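PDB 4IRT: uncharacterized protein from Bacteroides ovatus, which is of unknown function but is a putative neuraminidase with a BNR repeat-like beta-propeller domain, and may act on sialic acid-containing glycans. Local coordinates for residues R335-M341 with T355-S361; S361-W365 with F383-Q389; M116-D120 with W163-D168. One frame throughout, in Å; residues are numbered along the deposited sequence. Where two conformers were deposited one is given.

Contact 1 (R335-M341 with T355-S361)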
loop_
_atom_site.group_PDB
_atom_site.type_symbol
_atom_site.label_atom_id
_atom_site.label_comp_id
_atom_site.label_asym_id
_atom_site.label_seq_id
_atom_site.Cartn_x
_atom_site.Cartn_y
_atom_site.Cartn_z
ATOM N N ARG A 335 19.211 8.903 8.037
ATOM C CA ARG A 335 19.684 9.423 6.762
ATOM C C ARG A 335 19.082 10.792 6.458
ATOM O O ARG A 335 18.965 11.178 5.307
ATOM C CB ARG A 335 19.341 8.445 5.642
ATOM C CG ARG A 335 19.960 7.060 5.858
ATOM C CD ARG A 335 19.880 6.167 4.606
ATOM N NE ARG A 335 20.688 6.684 3.517
ATOM C CZ ARG A 335 21.965 6.410 3.306
ATOM N NH1 ARG A 335 22.639 5.607 4.128
ATOM N NH2 ARG A 335 22.592 6.961 2.285
ATOM N N GLY A 336 18.649 11.511 7.478
ATOM C CA GLY A 336 18.061 12.831 7.253
ATOM C C GLY A 336 16.653 12.829 6.682
ATOM O O GLY A 336 16.208 13.836 6.138
ATOM N N SER A 337 15.946 11.700 6.819
ATOM C CA SER A 337 14.566 11.565 6.325
ATOM C C SER A 337 14.443 11.871 4.839
ATOM O O SER A 337 13.422 12.384 4.364
ATOM C CB SER A 337 13.586 12.380 7.192
ATOM O OG SER A 337 13.813 12.095 8.569
ATOM N N ARG A 338 15.485 11.521 4.083
ATOM C CA ARG A 338 15.424 11.593 2.630
ATOM C C ARG A 338 14.617 10.402 2.104
ATOM O O ARG A 338 14.288 9.478 2.855
ATOM C CB ARG A 338 16.851 11.618 2.071
ATOM C CG ARG A 338 17.595 12.891 2.498
ATOM C CD ARG A 338 19.077 12.855 2.168
ATOM N NE ARG A 338 19.729 14.127 2.481
ATOM C CZ ARG A 338 20.384 14.375 3.613
ATOM N NH1 ARG A 338 20.479 13.449 4.562
ATOM N NH2 ARG A 338 20.939 15.559 3.797
ATOM N N VAL A 339 14.258 10.433 0.827
ATOM C CA VAL A 339 13.767 9.223 0.180
ATOM C C VAL A 339 15.018 8.396 -0.019
ATOM O O VAL A 339 15.999 8.899 -0.566
ATOM C CB VAL A 339 13.114 9.496 -1.176
ATOM C CG1 VAL A 339 12.725 8.192 -1.835
ATOM C CG2 VAL A 339 11.904 10.382 -0.983
ATOM N N SER A 340 15.014 7.154 0.448
ATOM C CA SER A 340 16.192 6.304 0.311
ATOM C C SER A 340 15.841 5.008 -0.375
ATOM O O SER A 340 14.658 4.619 -0.409
ATOM C CB SER A 340 16.827 6.053 1.672
ATOM O OG SER A 340 17.280 7.258 2.305
HETATM N N MSE A 341 16.862 4.346 -0.939
HETATM C CA MSE A 341 16.691 3.068 -1.615
HETATM C C MSE A 341 17.785 2.117 -1.228
HETATM O O MSE A 341 18.955 2.494 -1.170
HETATM C CB MSE A 341 16.661 3.198 -3.141
HETATM C CG MSE A 341 16.518 1.861 -3.873
HETATM SE SE MSE A 341 16.135 2.294 -5.775
HETATM C CE MSE A 341 18.017 2.409 -6.126
ATOM N N THR A 355 21.318 4.072 -1.201
ATOM C CA THR A 355 21.492 5.380 -1.797
ATOM C C THR A 355 20.307 6.265 -1.381
ATOM O O THR A 355 19.264 5.766 -0.952
ATOM C CB THR A 355 21.557 5.316 -3.327
ATOM O OG1 THR A 355 20.392 4.661 -3.853
ATOM C CG2 THR A 355 22.828 4.593 -3.824
ATOM N N ASP A 356 20.493 7.572 -1.504
ATOM C CA ASP A 356 19.411 8.510 -1.272
ATOM C C ASP A 356 18.908 8.987 -2.616
ATOM O O ASP A 356 19.709 9.351 -3.479
ATOM C CB ASP A 356 19.916 9.695 -0.429
ATOM C CG ASP A 356 20.316 9.282 0.980
ATOM O OD1 ASP A 356 19.647 8.401 1.587
ATOM O OD2 ASP A 356 21.337 9.810 1.493
ATOM N N LEU A 357 17.599 9.001 -2.783
ATOM C CA LEU A 357 16.976 9.421 -4.035
ATOM C C LEU A 357 16.622 10.919 -4.032
ATOM O O LEU A 357 16.437 11.487 -5.099
ATOM C CB LEU A 357 15.738 8.586 -4.340
ATOM C CG LEU A 357 15.899 7.075 -4.306
ATOM C CD1 LEU A 357 14.631 6.375 -4.731
ATOM C CD2 LEU A 357 17.050 6.628 -5.178
ATOM N N THR A 358 16.514 11.536 -2.849
ATOM C CA THR A 358 16.361 12.976 -2.733
ATOM C C THR A 358 17.495 13.537 -1.889
ATOM O O THR A 358 18.063 12.847 -1.048
ATOM C CB THR A 358 15.022 13.400 -2.086
ATOM O OG1 THR A 358 14.886 12.864 -0.759
ATOM C CG2 THR A 358 13.816 12.985 -2.958
ATOM N N ASP A 359 17.828 14.796 -2.126
ATOM C CA ASP A 359 18.848 15.452 -1.317
ATOM C C ASP A 359 18.209 16.217 -0.163
ATOM O O ASP A 359 18.915 16.781 0.664
ATOM C CB ASP A 359 19.758 16.353 -2.175
ATOM C CG ASP A 359 19.031 17.537 -2.803
ATOM O OD1 ASP A 359 17.936 17.914 -2.344
ATOM O OD2 ASP A 359 19.588 18.110 -3.770
ATOM N N PHE A 360 16.882 16.227 -0.124
ATOM C CA PHE A 360 16.102 16.928 0.909
ATOM C C PHE A 360 15.254 15.965 1.739
ATOM O O PHE A 360 14.882 14.890 1.276
ATOM C CB PHE A 360 15.178 18.022 0.288
ATOM C CG PHE A 360 14.227 17.508 -0.749
ATOM C CD1 PHE A 360 12.985 17.012 -0.412
ATOM C CD2 PHE A 360 14.599 17.503 -2.103
ATOM C CE1 PHE A 360 12.105 16.538 -1.380
ATOM C CE2 PHE A 360 13.728 17.025 -3.084
ATOM C CZ PHE A 360 12.473 16.536 -2.715
ATOM N N SER A 361 14.926 16.395 2.950
ATOM C CA SER A 361 14.052 15.642 3.866
ATOM C C SER A 361 12.614 15.705 3.420
ATOM O O SER A 361 12.117 16.774 3.067
ATOM C CB SER A 361 14.114 16.242 5.272
ATOM O OG SER A 361 13.087 15.722 6.079
HETATM O O HOH W 1 21.797 10.577 4.027
HETATM O O HOH W 2 20.446 1.867 -3.817
#

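Contact 2 (S361-W365 with F383-Q389)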
loop_
_atom_site.group_PDB
_atom_site.type_symbol
_atom_site.label_atom_id
_atom_site.label_comp_id
_atom_site.label_asym_id
_atom_site.label_seq_id
_atom_site.Cartn_x
_atom_site.Cartn_y
_atom_site.Cartn_z
ATOM N N SER A 361 14.926 16.395 2.950
ATOM C CA SER A 361 14.052 15.642 3.866
ATOM C C SER A 361 12.614 15.705 3.420
ATOM O O SER A 361 12.117 16.774 3.067
ATOM C CB SER A 361 14.114 16.242 5.272
ATOM O OG SER A 361 13.087 15.722 6.079
ATOM N N VAL A 362 11.944 14.574 3.459
ATOM C CA VAL A 362 10.502 14.488 3.243
ATOM C C VAL A 362 9.756 14.171 4.541
ATOM O O VAL A 362 8.553 13.895 4.518
ATOM C CB VAL A 362 10.144 13.458 2.143
ATOM C CG1 VAL A 362 10.463 14.016 0.767
ATOM C CG2 VAL A 362 10.852 12.113 2.363
ATOM N N ASP A 363 10.497 14.231 5.658
ATOM C CA ASP A 363 10.005 14.059 7.022
ATOM C C ASP A 363 9.080 12.839 7.232
ATOM O O ASP A 363 9.564 11.712 7.259
ATOM C CB ASP A 363 9.382 15.365 7.520
ATOM C CG ASP A 363 9.075 15.350 9.011
ATOM O OD1 ASP A 363 9.692 14.584 9.775
ATOM O OD2 ASP A 363 8.229 16.119 9.439
ATOM N N ALA A 364 7.769 13.053 7.337
ATOM C CA ALA A 364 6.821 11.954 7.686
ATOM C C ALA A 364 6.374 11.103 6.504
ATOM O O ALA A 364 5.593 10.158 6.669
ATOM C CB ALA A 364 5.609 12.540 8.376
ATOM N N TRP A 365 6.834 11.454 5.317
ATOM C CA TRP A 365 6.544 10.707 4.095
ATOM C C TRP A 365 6.809 9.198 4.254
ATOM O O TRP A 365 7.793 8.786 4.898
ATOM C CB TRP A 365 7.420 11.246 2.962
ATOM C CG TRP A 365 7.405 10.498 1.649
ATOM C CD1 TRP A 365 6.606 10.769 0.598
ATOM C CD2 TRP A 365 8.279 9.443 1.220
ATOM N NE1 TRP A 365 6.875 9.941 -0.436
ATOM C CE2 TRP A 365 7.905 9.113 -0.091
ATOM C CE3 TRP A 365 9.306 8.713 1.827
ATOM C CZ2 TRP A 365 8.538 8.120 -0.822
ATOM C CZ3 TRP A 365 9.929 7.711 1.095
ATOM C CH2 TRP A 365 9.555 7.446 -0.221
ATOM N N PHE A 383 5.550 8.532 -5.704
ATOM C CA PHE A 383 4.853 9.709 -5.188
ATOM C C PHE A 383 5.698 10.293 -4.057
ATOM O O PHE A 383 5.859 9.673 -3.001
ATOM C CB PHE A 383 3.456 9.313 -4.663
ATOM C CG PHE A 383 2.566 10.493 -4.254
ATOM C CD1 PHE A 383 2.847 11.251 -3.109
ATOM C CD2 PHE A 383 1.450 10.846 -5.003
ATOM C CE1 PHE A 383 2.037 12.341 -2.729
ATOM C CE2 PHE A 383 0.638 11.908 -4.621
ATOM C CZ PHE A 383 0.927 12.680 -3.489
ATOM N N VAL A 384 6.222 11.491 -4.259
ATOM C CA VAL A 384 7.156 12.099 -3.303
ATOM C C VAL A 384 6.649 13.494 -2.909
ATOM O O VAL A 384 6.412 14.330 -3.759
ATOM C CB VAL A 384 8.559 12.182 -3.909
ATOM C CG1 VAL A 384 9.509 12.961 -3.009
ATOM C CG2 VAL A 384 9.104 10.774 -4.118
ATOM N N GLN A 385 6.535 13.727 -1.607
ATOM C CA GLN A 385 6.091 15.007 -1.053
ATOM C C GLN A 385 6.548 15.059 0.401
ATOM O O GLN A 385 6.377 14.095 1.139
ATOM C CB GLN A 385 4.568 15.108 -1.063
ATOM C CG GLN A 385 4.075 16.448 -0.611
ATOM C CD GLN A 385 2.619 16.500 -0.287
ATOM O OE1 GLN A 385 1.950 15.482 -0.135
ATOM N NE2 GLN A 385 2.108 17.715 -0.173
ATOM N N HIS A 386 7.141 16.179 0.784
ATOM C CA HIS A 386 7.445 16.439 2.197
ATOM C C HIS A 386 6.131 16.651 2.960
ATOM O O HIS A 386 5.347 17.515 2.590
ATOM C CB HIS A 386 8.266 17.715 2.287
ATOM C CG HIS A 386 8.590 18.110 3.688
ATOM N ND1 HIS A 386 9.825 17.889 4.252
ATOM C CD2 HIS A 386 7.832 18.689 4.645
ATOM C CE1 HIS A 386 9.820 18.345 5.498
ATOM N NE2 HIS A 386 8.624 18.851 5.755
ATOM N N THR A 387 5.931 15.906 4.042
ATOM C CA THR A 387 4.801 16.110 4.918
ATOM C C THR A 387 5.253 15.976 6.380
ATOM O O THR A 387 6.278 15.369 6.662
ATOM C CB THR A 387 3.652 15.082 4.665
ATOM O OG1 THR A 387 4.149 13.753 4.871
ATOM C CG2 THR A 387 3.110 15.175 3.281
ATOM N N ARG A 388 4.437 16.515 7.281
ATOM C CA ARG A 388 4.705 16.486 8.718
ATOM C C ARG A 388 3.695 15.563 9.405
ATOM O O ARG A 388 2.611 15.333 8.883
ATOM C CB ARG A 388 4.630 17.911 9.308
ATOM C CG ARG A 388 5.140 18.006 10.742
ATOM C CD ARG A 388 5.530 19.410 11.193
ATOM N NE ARG A 388 6.533 20.032 10.319
ATOM C CZ ARG A 388 7.036 21.244 10.505
ATOM N NH1 ARG A 388 6.642 21.973 11.548
ATOM N NH2 ARG A 388 7.919 21.740 9.640
ATOM N N GLN A 389 4.081 15.053 10.570
ATOM C CA GLN A 389 3.179 14.321 11.461
ATOM C C GLN A 389 2.472 15.339 12.350
ATOM O O GLN A 389 3.021 15.732 13.394
ATOM C CB GLN A 389 3.981 13.386 12.363
ATOM C CG GLN A 389 3.188 12.720 13.484
ATOM C CD GLN A 389 2.898 11.261 13.200
ATOM O OE1 GLN A 389 3.188 10.382 14.021
ATOM N NE2 GLN A 389 2.334 10.992 12.026
HETATM O O HOH W 3 6.704 15.295 11.504
HETATM O O HOH W 4 8.012 18.747 8.503
#

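Contact 3 (M116-D120 with W163-D168)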
loop_
_atom_site.group_PDB
_atom_site.type_symbol
_atom_site.label_atom_id
_atom_site.label_comp_id
_atom_site.label_asym_id
_atom_site.label_seq_id
_atom_site.Cartn_x
_atom_site.Cartn_y
_atom_site.Cartn_z
HETATM N N MSE A 116 -21.097 0.442 -3.543
HETATM C CA MSE A 116 -20.556 -0.664 -4.302
HETATM C C MSE A 116 -21.607 -1.744 -4.298
HETATM O O MSE A 116 -22.311 -1.921 -5.307
HETATM C CB MSE A 116 -19.205 -1.097 -3.734
HETATM C CG MSE A 116 -18.111 -0.079 -4.114
HETATM SE SE MSE A 116 -16.454 -0.627 -3.209
HETATM C CE MSE A 116 -15.279 0.604 -4.179
ATOM N N THR A 117 -21.765 -2.449 -3.178
ATOM C CA THR A 117 -22.877 -3.433 -3.035
ATOM C C THR A 117 -24.020 -2.927 -2.154
ATOM O O THR A 117 -25.111 -3.524 -2.098
ATOM C CB THR A 117 -22.356 -4.750 -2.465
ATOM O OG1 THR A 117 -22.063 -4.599 -1.070
ATOM C CG2 THR A 117 -21.112 -5.159 -3.199
ATOM N N GLY A 118 -23.780 -1.833 -1.449
ATOM C CA GLY A 118 -24.746 -1.281 -0.500
ATOM C C GLY A 118 -24.836 -2.027 0.820
ATOM O O GLY A 118 -25.700 -1.722 1.644
ATOM N N VAL A 119 -23.959 -3.002 1.035
ATOM C CA VAL A 119 -23.972 -3.810 2.251
ATOM C C VAL A 119 -22.645 -3.683 2.968
ATOM O O VAL A 119 -21.583 -3.801 2.346
ATOM C CB VAL A 119 -24.194 -5.311 1.926
ATOM C CG1 VAL A 119 -24.300 -6.138 3.210
ATOM C CG2 VAL A 119 -25.430 -5.496 1.054
ATOM N N ASP A 120 -22.705 -3.482 4.289
ATOM C CA ASP A 120 -21.489 -3.356 5.110
ATOM C C ASP A 120 -20.598 -2.200 4.623
ATOM O O ASP A 120 -19.395 -2.325 4.609
ATOM C CB ASP A 120 -20.632 -4.642 5.105
ATOM C CG ASP A 120 -21.431 -5.902 5.368
ATOM O OD1 ASP A 120 -22.381 -5.864 6.173
ATOM O OD2 ASP A 120 -21.086 -6.947 4.760
ATOM N N TRP A 163 -20.306 -4.094 -8.869
ATOM C CA TRP A 163 -19.504 -4.670 -7.810
ATOM C C TRP A 163 -20.273 -5.791 -7.172
ATOM O O TRP A 163 -21.478 -5.658 -6.970
ATOM C CB TRP A 163 -19.231 -3.631 -6.728
ATOM C CG TRP A 163 -18.279 -2.581 -7.145
ATOM C CD1 TRP A 163 -18.585 -1.367 -7.653
ATOM C CD2 TRP A 163 -16.853 -2.646 -7.078
ATOM N NE1 TRP A 163 -17.440 -0.657 -7.920
ATOM C CE2 TRP A 163 -16.358 -1.423 -7.577
ATOM C CE3 TRP A 163 -15.951 -3.625 -6.660
ATOM C CZ2 TRP A 163 -14.974 -1.134 -7.656
ATOM C CZ3 TRP A 163 -14.580 -3.360 -6.720
ATOM C CH2 TRP A 163 -14.097 -2.120 -7.235
ATOM N N THR A 164 -19.567 -6.870 -6.842
ATOM C CA THR A 164 -20.129 -7.929 -6.025
ATOM C C THR A 164 -19.161 -8.344 -4.933
ATOM O O THR A 164 -17.939 -8.218 -5.065
ATOM C CB THR A 164 -20.473 -9.162 -6.870
ATOM O OG1 THR A 164 -19.309 -9.559 -7.597
ATOM C CG2 THR A 164 -21.611 -8.837 -7.834
ATOM N N ARG A 165 -19.711 -8.831 -3.835
ATOM C CA ARG A 165 -18.899 -9.291 -2.729
ATOM C C ARG A 165 -18.150 -10.573 -3.129
ATOM O O ARG A 165 -18.751 -11.490 -3.682
ATOM C CB ARG A 165 -19.783 -9.544 -1.510
ATOM C CG ARG A 165 -19.012 -9.954 -0.271
ATOM C CD ARG A 165 -18.313 -8.773 0.382
ATOM N NE ARG A 165 -19.231 -8.111 1.318
ATOM C CZ ARG A 165 -19.707 -6.874 1.216
ATOM N NH1 ARG A 165 -19.398 -6.095 0.210
ATOM N NH2 ARG A 165 -20.526 -6.420 2.144
ATOM N N VAL A 166 -16.863 -10.637 -2.824
ATOM C CA VAL A 166 -16.051 -11.852 -3.026
ATOM C C VAL A 166 -15.870 -12.610 -1.724
ATOM O O VAL A 166 -16.125 -13.823 -1.653
ATOM C CB VAL A 166 -14.682 -11.524 -3.642
ATOM C CG1 VAL A 166 -13.830 -12.784 -3.769
ATOM C CG2 VAL A 166 -14.883 -10.865 -5.007
ATOM N N GLN A 167 -15.421 -11.914 -0.684
ATOM C CA GLN A 167 -15.380 -12.533 0.632
ATOM C C GLN A 167 -15.913 -11.584 1.685
ATOM O O GLN A 167 -15.507 -10.422 1.751
ATOM C CB GLN A 167 -13.971 -12.980 1.026
ATOM C CG GLN A 167 -13.318 -14.034 0.143
ATOM C CD GLN A 167 -13.994 -15.398 0.160
ATOM O OE1 GLN A 167 -14.810 -15.698 1.023
ATOM N NE2 GLN A 167 -13.661 -16.227 -0.815
ATOM N N ASP A 168 -16.837 -12.122 2.463
ATOM C CA ASP A 168 -17.376 -11.503 3.669
ATOM C C ASP A 168 -16.483 -11.779 4.857
ATOM O O ASP A 168 -16.320 -10.916 5.709
ATOM C CB ASP A 168 -18.758 -12.108 3.981
ATOM C CG ASP A 168 -19.835 -11.568 3.081
ATOM O OD1 ASP A 168 -20.005 -10.334 3.090
ATOM O OD2 ASP A 168 -20.515 -12.363 2.374
HETATM O O HOH W 5 -22.180 -2.000 -8.172
#

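Contact 1 (R335-M341 with T355-S361)
The open end of a beta hairpin can be secured by side chains where backbone pairing runs out, as here. Arg-335 reaches Asp-356 in a salt bridge, NE to OD1 at 2.8 Å, with a weak NH2 to OD2 bond at 3.2 Å. Gly-336 and Ser-337, both at positive phi, turn the chain, and Ser-337 O receives a CA-H...O contact from Ser-361 CA at 3.4 Å. Arg-338 extends along the other segment, its NE giving a weak bond to Asp-359 O (3.3 Å) and its NH1 donating to Arg-335 O (2.8 Å). At Val-339 a hydroxyl replaces a backbone acceptor: N donates to Thr-358 OG1 at 3.0 Å, while Val-339 O accepts from Leu-357 N at 2.7 Å. Ser-340 then forms a non-hydrogen-bonded antiparallel pair with Asp-356, and its OG donates to Asp-356 OD1 (2.7 Å), the oxygen that Arg-335 also holds. The next pair, selenomethionine Met-341 with Thr-355, is hydrogen-bonded: Met-341 N to Thr-355 O and Thr-355 N to Met-341 O are both 2.8 Å. In the fold, strand 340-344 lies between edge strand 353-356 and strand 325-330, which Met-341 touches at Phe-327 and Ile-329; Val-339 and Leu-357 instead pack on Leu-382 of the adjoining sheet.

Contact 2 (S361-W365 with F383-Q389)
A type II' beta turn places Asp-363 at phi 47°, psi -104°, a conformation most often taken by glycine, and several hydrogen bonds surround this corner. Within the turn, which runs from Val-362 to Trp-365, Trp-365 N donates to Val-362 O at 3.1 Å. Just ahead of it, Ser-361 OG accepts from Asp-363 N at 3.0 Å, an ST turn. The continuation of strand 381-385 supplies the rest: Ala-364 N donates to Thr-387 O (2.8 Å) and Thr-387 N gives a weak bond to Val-362 O (3.3 Å), so that a single backbone bridge centres on Asp-363 and Thr-387. Ring nitrogens add two further bonds between the segments. His-386 ND1 donates to Ser-361 O at 2.8 Å, and Trp-365 swings its indole along the strand so that NE1 donates to Phe-383 O at 2.8 Å. Val-362 CG1 and Val-384 CG1 pack at 4.0 Å on the buried side. Asp-363 OD2 stops 4.4 Å from Arg-388 NE, and a water hydrogen-bonded to both, as well as to His-386 NE2, fills the gap; another water joins Asp-363 OD2 to Gln-389 N. The chemistry thus implies a division: direct bonds to main-chain carbonyls fix the buried indole and the imidazole ND1, whereas the acidic and basic side chains meet through solvent and not in a direct salt bridge.

Contact 3 (M116-D120 with W163-D168)
Trp-163, Arg-165 and selenomethionine Met-116 bury the most surface here, and together they illustrate how a loop can be fastened to an edge strand without beta pairing. Met-116 lies over one face of the Trp-163 indole: CG sits 3.8 Å from the centroid of the five-membered ring in a CH-pi contact, and SE 4.4 Å from that of the six-membered ring, a Met-aromatic contact. Beside these ring contacts a water takes the place of a direct backbone bond, donating to Met-116 O and accepting from Trp-163 N, both at 2.9 Å. Two residues on, Arg-165 turns its guanidinium to the same loop. Its NH2 donates to Val-119 O at 2.8 Å and to Asp-120 OD2 at 2.7 Å, the latter in a salt bridge, while NE makes a second salt bridge to Asp-168 OD1 (2.9 Å). The single cation thereby lies between two carboxylates whose oxygens, Asp-120 OD2 and Asp-168 OD1, come within 3.9 Å. Thr-117 OG1 takes a weak bond (3.3 Å) from Arg-165 NH1, which also donates to Asn-154 OD1 of strand 151-157, and accepts from Val-119 N at 3.3 Å, an ST turn. The loop leads into strand 124-131, while Trp-163 and Arg-165 belong to strand 162-167, at the far edge of the same four-stranded sheet; Phe-139 of strand 137-143 touches both Met-116 and Trp-163, and Tyr-99 of strand 99-101 hydrogen-bonds the indole.

In the fold
From the N terminus, contact 3 comes first, closing a loop of 42 residues that holds the first three strands of the sheet spanning 124-167. Contact 1 follows, closing the hairpin of strands 340-344 and 353-356, and contact 2 then closes a loop containing helix 371-377. All three run in series, without nesting or crossing. Contacts 1 and 2 share Ser-361 and touch, their centres about 11 Å apart: together they tie the sheet spanning 318-356 to the one in which strands 381-385 and 401-407 join N-terminal strand 5-12, the ring closure familiar from beta-propellers. Contact 3 lies across the chain's centre, about 41 Å from contact 1 between centres.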